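Pectinesterase 1 (Solanum lycopersicum, PDB 1XG2) catalyses the hydrolysis of galacturonosyl methyl esters in pectin, releasing methanol, and may prepare fruit cell walls for softening during ripening. Local coordinates at residues Arg39-Glu44 and Thr66-Leu71; Val46-Asn51 and Leu85-Gln90; Met56-Gly61 and Leu94-Ile99; Ser120-Cys125 and Gln141-Ser146; Ala160-Lys165 and Phe292-Leu297. All coordinates share one frame; numbering follows the deposited sequence.

Pectinesterase folds as a right-handed parallel beta-helix, and contacts 1 to 4 join strands that are neighbours between successive turns. From the N terminus, contact 1 closes the loop from Arg39 to Leu71, contact 2 that from Val46 to Gln90 and contact 3 that from Met56 to Ile99. These three cross one another; their ladders lie mainly in three different sheets, though contact 3 passes on into the sheet of contact 1. Contact 4 follows in series, closing Ser120 to Ser146 in the long sheet, bonded to strand 93-95. Contact 5 closes the longest loop, Ala160 to Leu297, bringing helix 294-297 back over that sheet at the strand next to 140-144.

Contact 1 (Arg39-Glu44 and Thr66-Leu71); sequences RGTYKE and TITGSL
Three good backbone hydrogen bonds join strands 40-43 and 65-69 as parallel neighbours, one step of the beta-helix ladder. Thr66 N donates to Gly40 O (2.9 Å), Tyr42 N to Thr66 O (2.7 Å) and Thr68 N to Tyr42 O (2.9 Å). The first two run nearly along their C=O axes, whereas Thr68 N stands 29° out of the carbonyl plane of Tyr42. Beyond it the ladder frays, and Glu44 N reaches Thr68 O in a weak bond only. Gly40 suits the start because at its phi of 146°, with an extended psi, a CB would jam against the preceding carbonyl O.

Apolar contacts divide between two faces. On the face of Tyr42 and Ile67 these side chains cross obliquely, Tyr42 CB meeting Ile67 CD1 at 3.7 Å, while Thr66 O lies in the ring plane at the tyrosine edge. The other face carries Lys43 and three threonines, whose beta-branching favours the extended backbone. Thr68 CG2 takes the crowded place between N and carbonyl carbon, touching Thr41 CG2 (3.7 Å) and Lys43 CG (3.9 Å).

Polar ends find partners beyond the two segments: Tyr42 OH bonds to Lys38 O, Thr68 OG1 to Gln100 OE1, and the Glu44 carboxylate accepts from Leu18 N and Ala19 N at the start of helix 18-24. Strand 40-43 is one edge strand of its sheet; strand 65-69 lies between it and strand 98-101, where Ile67 packs on Ile99.

Contact 2 (Val46-Asn51 and Leu85-Gln90); sequences VEVASN and LAAVGQ
Val48 O is held by two N-H groups: Val88 N at 2.9 Å, almost straight and nearly along the C=O axis, and Gly89 N in a weak bond at 3.4 Å. This carbonyl ends the parallel ladder between strands 46-48 and 85-87, one rung of the parallel beta-helix. Earlier along the ladder, Ala86 N donates to Val46 O (3.0 Å) and Val48 N to Ala86 O (2.8 Å).

Val46, Val48, Leu85 and Ala87 face the interior, where small and branched side chains fill the core. Val48 CB sits against Ala87 CB at 3.8 Å, and its side chain also packs on Ile57. Glu47 and Ala86 take the other face, where Glu47 can extend its charge into solvent.

After the strands, Val88 has CG2 in the crowded position between backbone N and carbonyl carbon, pressing it against Ser50 N at 3.4 Å. Gly89 follows with its CA tucked beside Ala49 O, a place with no room for a side chain. The inhibitor meets this end: Ser50 OG is hydrogen-bonded to Asp84 of the inhibitor chain. A water bridges the segments, donating to Ser50 O (2.6 Å) and accepting from Gln90 N (2.9 Å).

Contact 3 (Met56-Gly61 and Leu94-Ile99); sequences MIVGDG and LQDICI
Gln95 lies alongside Val58, both pointing the same way from neighbouring strands, with Gln95 OE1 3.8 Å from Val58 CG2. Its CG is anti to the backbone N and the chain runs on extended, so the terminal amide comes within reach of the tip of Met56, which crosses obliquely and sets CE 3.5 Å from Gln95 NE2. On the buried face Ile57 and Leu94 pair in the same side-by-side manner, Leu94 CD1 resting 3.9 Å from Ile57 CB.

Backbone bonds fix this register: Gln95 N to Ile57 O (3.0 Å) and Gly59 N to Gln95 O (3.0 Å). Then Asp96 takes a left-handed backbone conformation and swings the chain into the next sheet. Asp96 O accepts from Gly61 N (2.9 Å), the donor lying 40° out of the carbonyl plane. Gly59 fits because Asp96 O and Ile97 CB crowd the place a side chain would occupy; at the phi of 128° and psi of 146° of Gly61, a CB would press on the preceding carbonyl O.

The Asp96 carboxylate forms a salt bridge with Arg124. Strand 55-59 runs between strands 33-37 and 93-95 in the long parallel sheet; past the turn, Ile97 leads into strand 98-101, which lies beside strand 65-69, and Ile97 and Ile99 pack on Ile67.

Contact 4 (Ser120-Cys125 and Gln141-Ser146); sequences SVINRC and QFYRDS
Ile122 and Tyr143 share a first torsion, -66° and -67°, with Ile122 CG1 and Tyr143 CG anti to the carbonyl carbon, so they project side by side. The isoleucine chi2 of 77° bends CD1 over the ring, giving a CH-pi contact with Ile122 CD1 3.9 Å from the Tyr143 ring centroid. On the other face Val121 CG1 and Phe142 CG are both anti to their backbone N; the methyl meets the ring at its edge, Val121 CG1 to Phe142 CD2 being 4.3 Å, and Trp303 and Leu304 pack on both residues.

These are parallel strands on successive turns of the beta-helix, joined by regular backbone bonds such as Ile122 N to Phe142 O (2.8 Å). Asn123 CG, also anti, carries ND2 toward Arg144 O in a weak bond of 3.4 Å. The same oxygen accepts from Arg124 N (3.0 Å) and from Ser146 OG (3.0 Å). Ser146 OG in turn receives Cys125 N at 3.0 Å, so this small hydroxyl serves both segments. Arg124, its guanidinium salt-bridged to Asp96, and Asp145 have left-handed backbones and side chains running side by side, linked by a water that also accepts from Asn123 ND2. Arg144 bends at chi2, bringing NE 3.1 Å from Asp145 OD2 in a salt bridge whose hydrogen bond is weak.

Contact 5 (Ala160-Lys165 and Phe292-Leu297); sequences AVVFQK and FTVAKL
Phe292 opens the C-terminal segment that lies over the outer face of the parallel beta-helix, across strand 160-164. Its ring turns away toward strand 228-232; Phe292 O lies 4.0 Å from Val162 CG2. Thr293 is the N-cap of the short helix 294-297: its OG1 accepts a weak bond from Lys296 N (3.5 Å), and its O takes a firm one from Leu297 N (2.8 Å). The threonine hydroxyl suits this place, and it also bonds to Met290 O.

Val294 follows, its side chain crossing that of Val162 at about a right angle. Its CG2, anti to the carbonyl carbon, touches Val162 CG1 at 3.9 Å and rests 3.6 Å from Gln164 NE2. The amide is fixed from outside, NE2 donating to Val312 O and Gln198 OE1, so a buried polar group can sit beside valine.

One helical turn on, Leu297 extends CG anti to its backbone N and reaches the strand with CD2, 4.0 Å from Val162 CG2 and in contact with Val161 O. Alternation along the strand puts Ala160, Val162 and Gln164 on the helix side. Ala160, which also packs on Ile103 of the inhibitor chain, is small enough to let the helix backbone close in, its CB lying 3.6 Å from Leu297 O.

Contact 1 (Arg39-Glu44 and Thr66-Leu71)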
# COMPACT_ATOMS: atom_id res chain seq x y z
N ARG A 39 -20.75 1.18 -19.29
CA ARG A 39 -20.20 -0.12 -19.68
C ARG A 39 -19.32 0.00 -20.91
O ARG A 39 -19.56 0.84 -21.79
CB ARG A 39 -21.31 -1.16 -19.91
CG ARG A 39 -22.19 -0.92 -21.13
CD ARG A 39 -23.46 -1.77 -21.14
NE ARG A 39 -24.31 -1.48 -19.98
CZ ARG A 39 -25.51 -2.02 -19.76
NH1 ARG A 39 -26.03 -2.91 -20.60
NH2 ARG A 39 -26.19 -1.68 -18.67
N GLY A 40 -18.28 -0.81 -20.93
CA GLY A 40 -17.27 -0.76 -21.96
C GLY A 40 -15.92 -1.10 -21.39
O GLY A 40 -15.74 -1.17 -20.17
N THR A 41 -14.97 -1.33 -22.29
CA THR A 41 -13.59 -1.58 -21.92
C THR A 41 -12.77 -0.38 -22.37
O THR A 41 -12.80 0.00 -23.54
CB THR A 41 -13.13 -2.88 -22.56
OG1 THR A 41 -13.83 -3.97 -21.93
CG2 THR A 41 -11.66 -3.16 -22.29
N TYR A 42 -12.05 0.22 -21.42
CA TYR A 42 -11.34 1.47 -21.64
C TYR A 42 -9.86 1.17 -21.50
O TYR A 42 -9.38 0.87 -20.41
CB TYR A 42 -11.78 2.52 -20.61
CG TYR A 42 -13.25 2.86 -20.67
CD1 TYR A 42 -14.22 2.00 -20.17
CD2 TYR A 42 -13.68 4.06 -21.25
CE1 TYR A 42 -15.57 2.31 -20.24
CE2 TYR A 42 -15.05 4.38 -21.33
CZ TYR A 42 -15.98 3.49 -20.83
OH TYR A 42 -17.31 3.80 -20.89
N LYS A 43 -9.16 1.25 -22.63
CA LYS A 43 -7.76 0.90 -22.73
C LYS A 43 -6.97 2.17 -22.43
O LYS A 43 -6.59 2.91 -23.34
CB LYS A 43 -7.48 0.41 -24.16
CG LYS A 43 -6.64 -0.84 -24.35
CD LYS A 43 -7.22 -1.67 -25.54
CE LYS A 43 -6.24 -2.70 -26.12
NZ LYS A 43 -6.87 -3.51 -27.23
N GLU A 44 -6.77 2.45 -21.14
CA GLU A 44 -6.03 3.62 -20.69
C GLU A 44 -5.33 3.39 -19.36
O GLU A 44 -5.73 2.53 -18.56
CB GLU A 44 -6.90 4.91 -20.62
CG GLU A 44 -8.38 4.74 -20.34
CD GLU A 44 -9.17 6.05 -20.30
OE1 GLU A 44 -8.64 7.11 -19.90
OE2 GLU A 44 -10.37 6.00 -20.65
N THR A 66 -14.65 -1.95 -17.55
CA THR A 66 -13.27 -2.38 -17.34
C THR A 66 -12.28 -1.28 -17.78
O THR A 66 -12.39 -0.75 -18.89
CB THR A 66 -13.01 -3.64 -18.17
OG1 THR A 66 -13.81 -4.72 -17.69
CG2 THR A 66 -11.61 -4.12 -18.00
N ILE A 67 -11.33 -0.96 -16.92
CA ILE A 67 -10.18 -0.14 -17.29
C ILE A 67 -9.04 -1.11 -17.44
O ILE A 67 -8.76 -1.88 -16.52
CB ILE A 67 -9.86 0.91 -16.21
CG1 ILE A 67 -11.12 1.62 -15.76
CG2 ILE A 67 -8.82 1.92 -16.72
CD1 ILE A 67 -11.93 2.29 -16.88
N THR A 68 -8.36 -1.09 -18.60
CA THR A 68 -7.35 -2.08 -18.89
C THR A 68 -6.06 -1.47 -19.42
O THR A 68 -6.07 -0.40 -20.02
CB THR A 68 -7.90 -3.17 -19.84
OG1 THR A 68 -6.96 -4.26 -19.97
CG2 THR A 68 -8.11 -2.65 -21.25
N GLY A 69 -4.96 -2.15 -19.12
CA GLY A 69 -3.63 -1.78 -19.57
C GLY A 69 -2.72 -2.99 -19.49
O GLY A 69 -3.15 -4.05 -19.05
N SER A 70 -1.46 -2.84 -19.90
CA SER A 70 -0.53 -3.96 -19.95
C SER A 70 0.93 -3.58 -19.67
O SER A 70 1.84 -4.33 -20.05
CB SER A 70 -0.61 -4.68 -21.31
OG SER A 70 -0.46 -3.76 -22.38
N LEU A 71 1.16 -2.45 -18.99
CA LEU A 71 2.53 -2.06 -18.61
C LEU A 71 3.10 -3.06 -17.61
O LEU A 71 2.37 -3.64 -16.81
CB LEU A 71 2.60 -0.64 -18.06
CG LEU A 71 1.97 0.44 -18.92
CD1 LEU A 71 1.98 1.76 -18.16
CD2 LEU A 71 2.66 0.57 -20.29

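Contact 2 (Val46-Asn51 and Leu85-Gln90)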
# COMPACT_ATOMS: atom_id res chain seq x y z
N VAL A 46 -4.66 5.41 -16.11
CA VAL A 46 -5.24 6.55 -15.43
C VAL A 46 -4.56 6.81 -14.10
O VAL A 46 -4.20 5.88 -13.37
CB VAL A 46 -6.74 6.31 -15.20
CG1 VAL A 46 -7.37 7.48 -14.43
CG2 VAL A 46 -7.43 6.08 -16.54
N GLU A 47 -4.38 8.08 -13.78
CA GLU A 47 -3.77 8.50 -12.53
C GLU A 47 -4.69 9.48 -11.83
O GLU A 47 -5.18 10.42 -12.45
CB GLU A 47 -2.41 9.13 -12.81
CG GLU A 47 -1.65 9.54 -11.57
CD GLU A 47 -0.15 9.74 -11.80
OE1 GLU A 47 0.52 10.17 -10.83
OE2 GLU A 47 0.35 9.45 -12.93
N VAL A 48 -4.93 9.26 -10.54
CA VAL A 48 -5.71 10.17 -9.72
C VAL A 48 -4.76 10.79 -8.71
O VAL A 48 -4.42 10.18 -7.70
CB VAL A 48 -6.87 9.45 -9.00
CG1 VAL A 48 -7.64 10.43 -8.11
CG2 VAL A 48 -7.81 8.82 -10.02
N ALA A 49 -4.31 12.01 -9.00
CA ALA A 49 -3.22 12.63 -8.25
C ALA A 49 -3.68 13.16 -6.91
O ALA A 49 -4.88 13.17 -6.59
CB ALA A 49 -2.60 13.78 -9.08
N SER A 50 -2.71 13.63 -6.12
CA SER A 50 -2.95 14.01 -4.74
C SER A 50 -3.93 15.17 -4.63
O SER A 50 -4.65 15.27 -3.64
CB SER A 50 -1.62 14.33 -4.03
OG SER A 50 -0.96 15.44 -4.61
N ASN A 51 -3.97 16.02 -5.65
CA ASN A 51 -4.90 17.16 -5.65
C ASN A 51 -6.34 16.76 -5.97
O ASN A 51 -7.27 17.53 -5.70
CB ASN A 51 -4.42 18.28 -6.60
CG ASN A 51 -4.14 17.79 -8.01
OD1 ASN A 51 -3.23 16.98 -8.23
ND2 ASN A 51 -4.95 18.22 -8.98
N LEU A 85 -4.52 1.64 -13.26
CA LEU A 85 -5.05 2.78 -12.52
C LEU A 85 -4.27 2.97 -11.21
O LEU A 85 -4.05 2.02 -10.48
CB LEU A 85 -6.53 2.59 -12.21
CG LEU A 85 -7.25 3.83 -11.64
CD1 LEU A 85 -8.68 3.94 -12.14
CD2 LEU A 85 -7.27 3.83 -10.15
N ALA A 86 -3.86 4.21 -10.95
CA ALA A 86 -3.10 4.58 -9.75
C ALA A 86 -3.82 5.76 -9.10
O ALA A 86 -4.18 6.70 -9.78
CB ALA A 86 -1.69 4.98 -10.12
N ALA A 87 -4.03 5.70 -7.78
CA ALA A 87 -4.75 6.76 -7.08
C ALA A 87 -4.08 7.10 -5.75
O ALA A 87 -3.82 6.21 -4.95
CB ALA A 87 -6.18 6.36 -6.84
N VAL A 88 -3.81 8.38 -5.54
CA VAL A 88 -3.25 8.85 -4.28
C VAL A 88 -4.06 9.97 -3.66
O VAL A 88 -3.80 10.36 -2.54
CB VAL A 88 -1.77 9.27 -4.44
CG1 VAL A 88 -0.94 8.09 -4.94
CG2 VAL A 88 -1.62 10.46 -5.37
N GLY A 89 -5.07 10.47 -4.38
CA GLY A 89 -5.92 11.54 -3.87
C GLY A 89 -6.75 11.09 -2.67
O GLY A 89 -7.53 10.14 -2.77
N GLN A 90 -6.58 11.78 -1.55
CA GLN A 90 -7.25 11.47 -0.29
C GLN A 90 -8.76 11.27 -0.48
O GLN A 90 -9.39 12.05 -1.17
CB GLN A 90 -7.03 12.62 0.71
CG GLN A 90 -7.64 12.43 2.08
CD GLN A 90 -7.66 13.74 2.88
OE1 GLN A 90 -6.60 14.31 3.16
NE2 GLN A 90 -8.86 14.23 3.22
O HOH W 1 -4.61 13.90 -1.44

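Contact 3 (Met56-Gly61 and Leu94-Ile99)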
# COMPACT_ATOMS: atom_id res chain seq x y z
N MET A 56 -14.92 9.87 -6.48
CA MET A 56 -15.51 8.55 -6.61
C MET A 56 -15.57 8.19 -8.10
O MET A 56 -16.14 8.93 -8.90
CB MET A 56 -16.91 8.53 -6.02
CG MET A 56 -17.63 7.19 -6.16
SD MET A 56 -19.14 7.19 -5.20
CE MET A 56 -19.60 5.50 -5.26
N ILE A 57 -14.95 7.07 -8.47
CA ILE A 57 -15.04 6.55 -9.82
C ILE A 57 -15.90 5.31 -9.72
O ILE A 57 -15.56 4.37 -9.03
CB ILE A 57 -13.65 6.24 -10.39
CG1 ILE A 57 -12.84 7.53 -10.54
CG2 ILE A 57 -13.76 5.53 -11.75
CD1 ILE A 57 -11.45 7.36 -11.12
N VAL A 58 -17.05 5.34 -10.40
CA VAL A 58 -18.00 4.24 -10.30
C VAL A 58 -18.39 3.80 -11.70
O VAL A 58 -18.70 4.63 -12.54
CB VAL A 58 -19.24 4.65 -9.43
CG1 VAL A 58 -19.95 5.86 -9.99
CG2 VAL A 58 -20.20 3.50 -9.26
N GLY A 59 -18.34 2.50 -11.95
CA GLY A 59 -18.75 1.93 -13.22
C GLY A 59 -20.15 1.36 -13.18
O GLY A 59 -20.92 1.57 -12.24
N ASP A 60 -20.46 0.59 -14.22
CA ASP A 60 -21.78 0.00 -14.43
C ASP A 60 -21.86 -1.40 -13.83
O ASP A 60 -22.81 -2.14 -14.09
CB ASP A 60 -22.04 -0.08 -15.95
CG ASP A 60 -23.28 0.66 -16.39
OD1 ASP A 60 -24.27 0.72 -15.63
OD2 ASP A 60 -23.33 1.23 -17.51
N GLY A 61 -20.86 -1.78 -13.03
CA GLY A 61 -20.73 -3.13 -12.54
C GLY A 61 -19.34 -3.69 -12.80
O GLY A 61 -18.75 -3.39 -13.83
N LEU A 94 -13.47 3.78 -5.26
CA LEU A 94 -13.57 3.06 -6.52
C LEU A 94 -14.66 2.01 -6.33
O LEU A 94 -14.67 1.28 -5.32
CB LEU A 94 -12.23 2.42 -6.86
CG LEU A 94 -12.12 1.76 -8.23
CD1 LEU A 94 -12.11 2.81 -9.30
CD2 LEU A 94 -10.87 0.88 -8.31
N GLN A 95 -15.56 1.92 -7.29
CA GLN A 95 -16.74 1.07 -7.13
C GLN A 95 -17.31 0.57 -8.45
O GLN A 95 -17.28 1.28 -9.46
CB GLN A 95 -17.82 1.84 -6.36
CG GLN A 95 -19.03 1.00 -5.94
CD GLN A 95 -20.06 1.84 -5.24
OE1 GLN A 95 -21.09 2.20 -5.83
NE2 GLN A 95 -19.77 2.20 -3.99
N ASP A 96 -17.84 -0.66 -8.40
CA ASP A 96 -18.57 -1.29 -9.50
C ASP A 96 -17.82 -1.26 -10.81
O ASP A 96 -18.36 -0.86 -11.84
CB ASP A 96 -19.95 -0.65 -9.67
CG ASP A 96 -20.86 -0.93 -8.51
OD1 ASP A 96 -20.88 -2.09 -8.02
OD2 ASP A 96 -21.58 -0.04 -8.00
N ILE A 97 -16.56 -1.66 -10.77
CA ILE A 97 -15.67 -1.49 -11.92
C ILE A 97 -14.57 -2.54 -11.84
O ILE A 97 -14.26 -3.04 -10.77
CB ILE A 97 -15.11 -0.05 -11.95
CG1 ILE A 97 -14.49 0.28 -13.32
CG2 ILE A 97 -14.09 0.17 -10.82
CD1 ILE A 97 -14.22 1.74 -13.52
N CYS A 98 -14.01 -2.88 -12.99
CA CYS A 98 -12.86 -3.79 -13.07
C CYS A 98 -11.62 -2.98 -13.45
O CYS A 98 -11.69 -2.15 -14.33
CB CYS A 98 -13.10 -4.87 -14.14
SG CYS A 98 -11.63 -5.89 -14.46
N ILE A 99 -10.52 -3.20 -12.74
CA ILE A 99 -9.21 -2.70 -13.14
C ILE A 99 -8.38 -3.92 -13.46
O ILE A 99 -8.27 -4.81 -12.64
CB ILE A 99 -8.53 -1.87 -12.03
CG1 ILE A 99 -9.47 -0.79 -11.46
CG2 ILE A 99 -7.25 -1.22 -12.56
CD1 ILE A 99 -10.05 0.16 -12.47

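Contact 4 (Ser120-Cys125 and Gln141-Ser146)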
# COMPACT_ATOMS: atom_id res chain seq x y z
N SER A 120 -9.24 5.63 1.63
CA SER A 120 -9.79 5.18 0.36
C SER A 120 -10.62 3.90 0.54
O SER A 120 -10.35 3.07 1.42
CB SER A 120 -8.66 4.95 -0.65
OG SER A 120 -7.66 4.11 -0.08
N VAL A 121 -11.65 3.76 -0.30
CA VAL A 121 -12.53 2.61 -0.28
C VAL A 121 -12.61 2.03 -1.68
O VAL A 121 -12.81 2.76 -2.66
CB VAL A 121 -13.97 2.99 0.15
CG1 VAL A 121 -14.88 1.73 0.12
CG2 VAL A 121 -13.96 3.62 1.51
N ILE A 122 -12.42 0.71 -1.77
CA ILE A 122 -12.59 -0.03 -3.00
C ILE A 122 -13.77 -0.99 -2.73
O ILE A 122 -13.65 -1.93 -1.96
CB ILE A 122 -11.27 -0.76 -3.37
CG1 ILE A 122 -10.17 0.26 -3.70
CG2 ILE A 122 -11.44 -1.65 -4.59
CD1 ILE A 122 -9.54 0.94 -2.50
N ASN A 123 -14.90 -0.72 -3.38
CA ASN A 123 -16.16 -1.38 -3.11
C ASN A 123 -16.71 -2.05 -4.37
O ASN A 123 -16.91 -1.39 -5.37
CB ASN A 123 -17.15 -0.32 -2.63
CG ASN A 123 -18.46 -0.90 -2.12
OD1 ASN A 123 -19.53 -0.30 -2.24
ND2 ASN A 123 -18.38 -2.11 -1.57
N ARG A 124 -16.97 -3.34 -4.29
CA ARG A 124 -17.57 -4.09 -5.38
C ARG A 124 -16.76 -3.94 -6.68
O ARG A 124 -17.32 -3.64 -7.73
CB ARG A 124 -19.02 -3.66 -5.61
CG ARG A 124 -19.94 -3.92 -4.42
CD ARG A 124 -21.42 -3.83 -4.76
NE ARG A 124 -21.79 -2.54 -5.33
CZ ARG A 124 -22.32 -1.52 -4.65
NH1 ARG A 124 -22.58 -1.60 -3.35
NH2 ARG A 124 -22.61 -0.40 -5.29
N CYS A 125 -15.44 -4.10 -6.56
CA CYS A 125 -14.55 -4.02 -7.71
C CYS A 125 -13.94 -5.37 -8.00
O CYS A 125 -13.87 -6.21 -7.12
CB CYS A 125 -13.43 -3.02 -7.42
SG CYS A 125 -14.04 -1.34 -7.39
N GLN A 141 -6.56 2.05 3.81
CA GLN A 141 -7.40 1.56 2.72
C GLN A 141 -8.37 0.48 3.23
O GLN A 141 -8.03 -0.30 4.11
CB GLN A 141 -6.54 1.00 1.58
CG GLN A 141 -5.38 1.89 1.17
CD GLN A 141 -4.50 1.33 0.06
OE1 GLN A 141 -3.39 1.83 -0.16
NE2 GLN A 141 -4.99 0.34 -0.64
N PHE A 142 -9.55 0.47 2.64
CA PHE A 142 -10.58 -0.51 2.94
C PHE A 142 -11.10 -1.08 1.63
O PHE A 142 -11.53 -0.32 0.73
CB PHE A 142 -11.72 0.16 3.71
CG PHE A 142 -12.81 -0.78 4.15
CD1 PHE A 142 -12.55 -1.84 5.00
CD2 PHE A 142 -14.12 -0.58 3.72
CE1 PHE A 142 -13.58 -2.69 5.39
CE2 PHE A 142 -15.15 -1.42 4.13
CZ PHE A 142 -14.88 -2.47 4.95
N TYR A 143 -11.07 -2.40 1.54
CA TYR A 143 -11.58 -3.16 0.41
C TYR A 143 -12.77 -3.99 0.89
O TYR A 143 -12.67 -4.71 1.87
CB TYR A 143 -10.51 -4.10 -0.16
CG TYR A 143 -9.39 -3.32 -0.81
CD1 TYR A 143 -8.43 -2.66 -0.03
CD2 TYR A 143 -9.28 -3.24 -2.19
CE1 TYR A 143 -7.40 -1.94 -0.61
CE2 TYR A 143 -8.24 -2.51 -2.78
CZ TYR A 143 -7.33 -1.85 -1.99
OH TYR A 143 -6.31 -1.10 -2.56
N ARG A 144 -13.88 -3.87 0.18
CA ARG A 144 -15.13 -4.48 0.59
C ARG A 144 -15.84 -5.08 -0.62
O ARG A 144 -15.94 -4.45 -1.67
CB ARG A 144 -16.02 -3.43 1.25
CG ARG A 144 -17.39 -3.90 1.68
CD ARG A 144 -17.41 -4.85 2.87
NE ARG A 144 -18.75 -5.40 3.05
CZ ARG A 144 -19.30 -5.75 4.21
NH1 ARG A 144 -18.63 -5.65 5.35
NH2 ARG A 144 -20.55 -6.21 4.22
N ASP A 145 -16.37 -6.30 -0.43
CA ASP A 145 -17.21 -6.95 -1.43
C ASP A 145 -16.55 -7.04 -2.81
O ASP A 145 -17.21 -6.94 -3.83
CB ASP A 145 -18.55 -6.23 -1.54
CG ASP A 145 -19.42 -6.40 -0.30
OD1 ASP A 145 -20.42 -5.65 -0.19
OD2 ASP A 145 -19.20 -7.23 0.60
N SER A 146 -15.23 -7.22 -2.83
CA SER A 146 -14.47 -7.14 -4.08
C SER A 146 -13.84 -8.48 -4.42
O SER A 146 -13.73 -9.37 -3.58
CB SER A 146 -13.42 -6.03 -3.98
OG SER A 146 -14.02 -4.74 -3.94
O HOH W 2 -20.90 -3.10 -1.04

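Contact 5 (Ala160-Lys165 and Phe292-Leu297)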
# COMPACT_ATOMS: atom_id res chain seq x y z
N ALA A 160 -1.81 0.52 5.52
CA ALA A 160 -2.61 -0.06 6.59
C ALA A 160 -3.94 -0.36 5.91
O ALA A 160 -4.67 0.55 5.50
CB ALA A 160 -2.79 0.91 7.72
N VAL A 161 -4.24 -1.65 5.75
CA VAL A 161 -5.31 -2.07 4.86
C VAL A 161 -6.09 -3.26 5.41
O VAL A 161 -5.51 -4.24 5.89
CB VAL A 161 -4.76 -2.40 3.42
CG1 VAL A 161 -3.75 -3.52 3.45
CG2 VAL A 161 -5.89 -2.74 2.47
N VAL A 162 -7.41 -3.15 5.35
CA VAL A 162 -8.32 -4.25 5.65
C VAL A 162 -9.14 -4.65 4.43
O VAL A 162 -9.76 -3.81 3.77
CB VAL A 162 -9.27 -3.85 6.79
CG1 VAL A 162 -10.26 -4.97 7.08
CG2 VAL A 162 -8.45 -3.52 8.03
N PHE A 163 -9.12 -5.95 4.14
CA PHE A 163 -9.98 -6.59 3.15
C PHE A 163 -11.09 -7.28 3.91
O PHE A 163 -10.83 -8.10 4.81
CB PHE A 163 -9.20 -7.62 2.32
CG PHE A 163 -8.12 -7.01 1.49
CD1 PHE A 163 -6.88 -6.74 2.04
CD2 PHE A 163 -8.34 -6.71 0.14
CE1 PHE A 163 -5.89 -6.15 1.28
CE2 PHE A 163 -7.35 -6.13 -0.62
CZ PHE A 163 -6.13 -5.86 -0.06
N GLN A 164 -12.33 -6.95 3.58
CA GLN A 164 -13.47 -7.51 4.25
C GLN A 164 -14.48 -8.02 3.25
O GLN A 164 -14.89 -7.28 2.37
CB GLN A 164 -14.10 -6.44 5.13
CG GLN A 164 -14.64 -6.94 6.41
CD GLN A 164 -15.12 -5.81 7.29
OE1 GLN A 164 -16.07 -5.11 6.93
NE2 GLN A 164 -14.46 -5.60 8.42
N LYS A 165 -14.91 -9.27 3.41
CA LYS A 165 -15.88 -9.89 2.50
C LYS A 165 -15.47 -9.79 1.03
O LYS A 165 -16.29 -9.54 0.14
CB LYS A 165 -17.28 -9.31 2.74
CG LYS A 165 -17.73 -9.37 4.19
CD LYS A 165 -18.81 -10.38 4.45
CE LYS A 165 -19.17 -10.47 5.95
NZ LYS A 165 -20.27 -9.52 6.38
N PHE A 292 -5.97 -5.72 14.36
CA PHE A 292 -6.09 -5.87 12.92
C PHE A 292 -7.50 -5.62 12.40
O PHE A 292 -7.77 -5.84 11.22
CB PHE A 292 -5.52 -7.23 12.51
CG PHE A 292 -4.09 -7.40 12.97
CD1 PHE A 292 -3.05 -6.79 12.27
CD2 PHE A 292 -3.80 -8.06 14.14
CE1 PHE A 292 -1.73 -6.89 12.71
CE2 PHE A 292 -2.49 -8.17 14.59
CZ PHE A 292 -1.45 -7.59 13.88
N THR A 293 -8.37 -5.10 13.27
CA THR A 293 -9.74 -4.76 12.89
C THR A 293 -9.78 -3.40 12.23
O THR A 293 -8.82 -2.63 12.28
CB THR A 293 -10.68 -4.75 14.11
OG1 THR A 293 -10.20 -3.84 15.10
CG2 THR A 293 -10.71 -6.09 14.80
N VAL A 294 -10.89 -3.11 11.60
CA VAL A 294 -11.11 -1.82 10.95
C VAL A 294 -10.92 -0.68 11.95
O VAL A 294 -10.28 0.33 11.66
CB VAL A 294 -12.50 -1.76 10.34
CG1 VAL A 294 -12.94 -0.32 10.06
CG2 VAL A 294 -12.57 -2.60 9.10
N ALA A 295 -11.47 -0.88 13.15
CA ALA A 295 -11.39 0.12 14.21
C ALA A 295 -9.94 0.46 14.57
O ALA A 295 -9.59 1.62 14.72
CB ALA A 295 -12.14 -0.37 15.43
N LYS A 296 -9.09 -0.55 14.70
CA LYS A 296 -7.74 -0.32 15.23
C LYS A 296 -6.69 -0.10 14.15
O LYS A 296 -5.78 0.71 14.34
CB LYS A 296 -7.32 -1.49 16.12
CG LYS A 296 -8.23 -1.73 17.31
CD LYS A 296 -8.24 -0.56 18.28
CE LYS A 296 -9.30 -0.77 19.37
NZ LYS A 296 -9.44 0.43 20.24
N LEU A 297 -6.77 -0.82 13.04
CA LEU A 297 -5.70 -0.77 12.04
C LEU A 297 -5.83 0.44 11.10
O LEU A 297 -4.83 1.04 10.73
CB LEU A 297 -5.64 -2.06 11.23
CG LEU A 297 -4.51 -2.16 10.18
CD1 LEU A 297 -3.14 -2.15 10.83
CD2 LEU A 297 -4.69 -3.42 9.36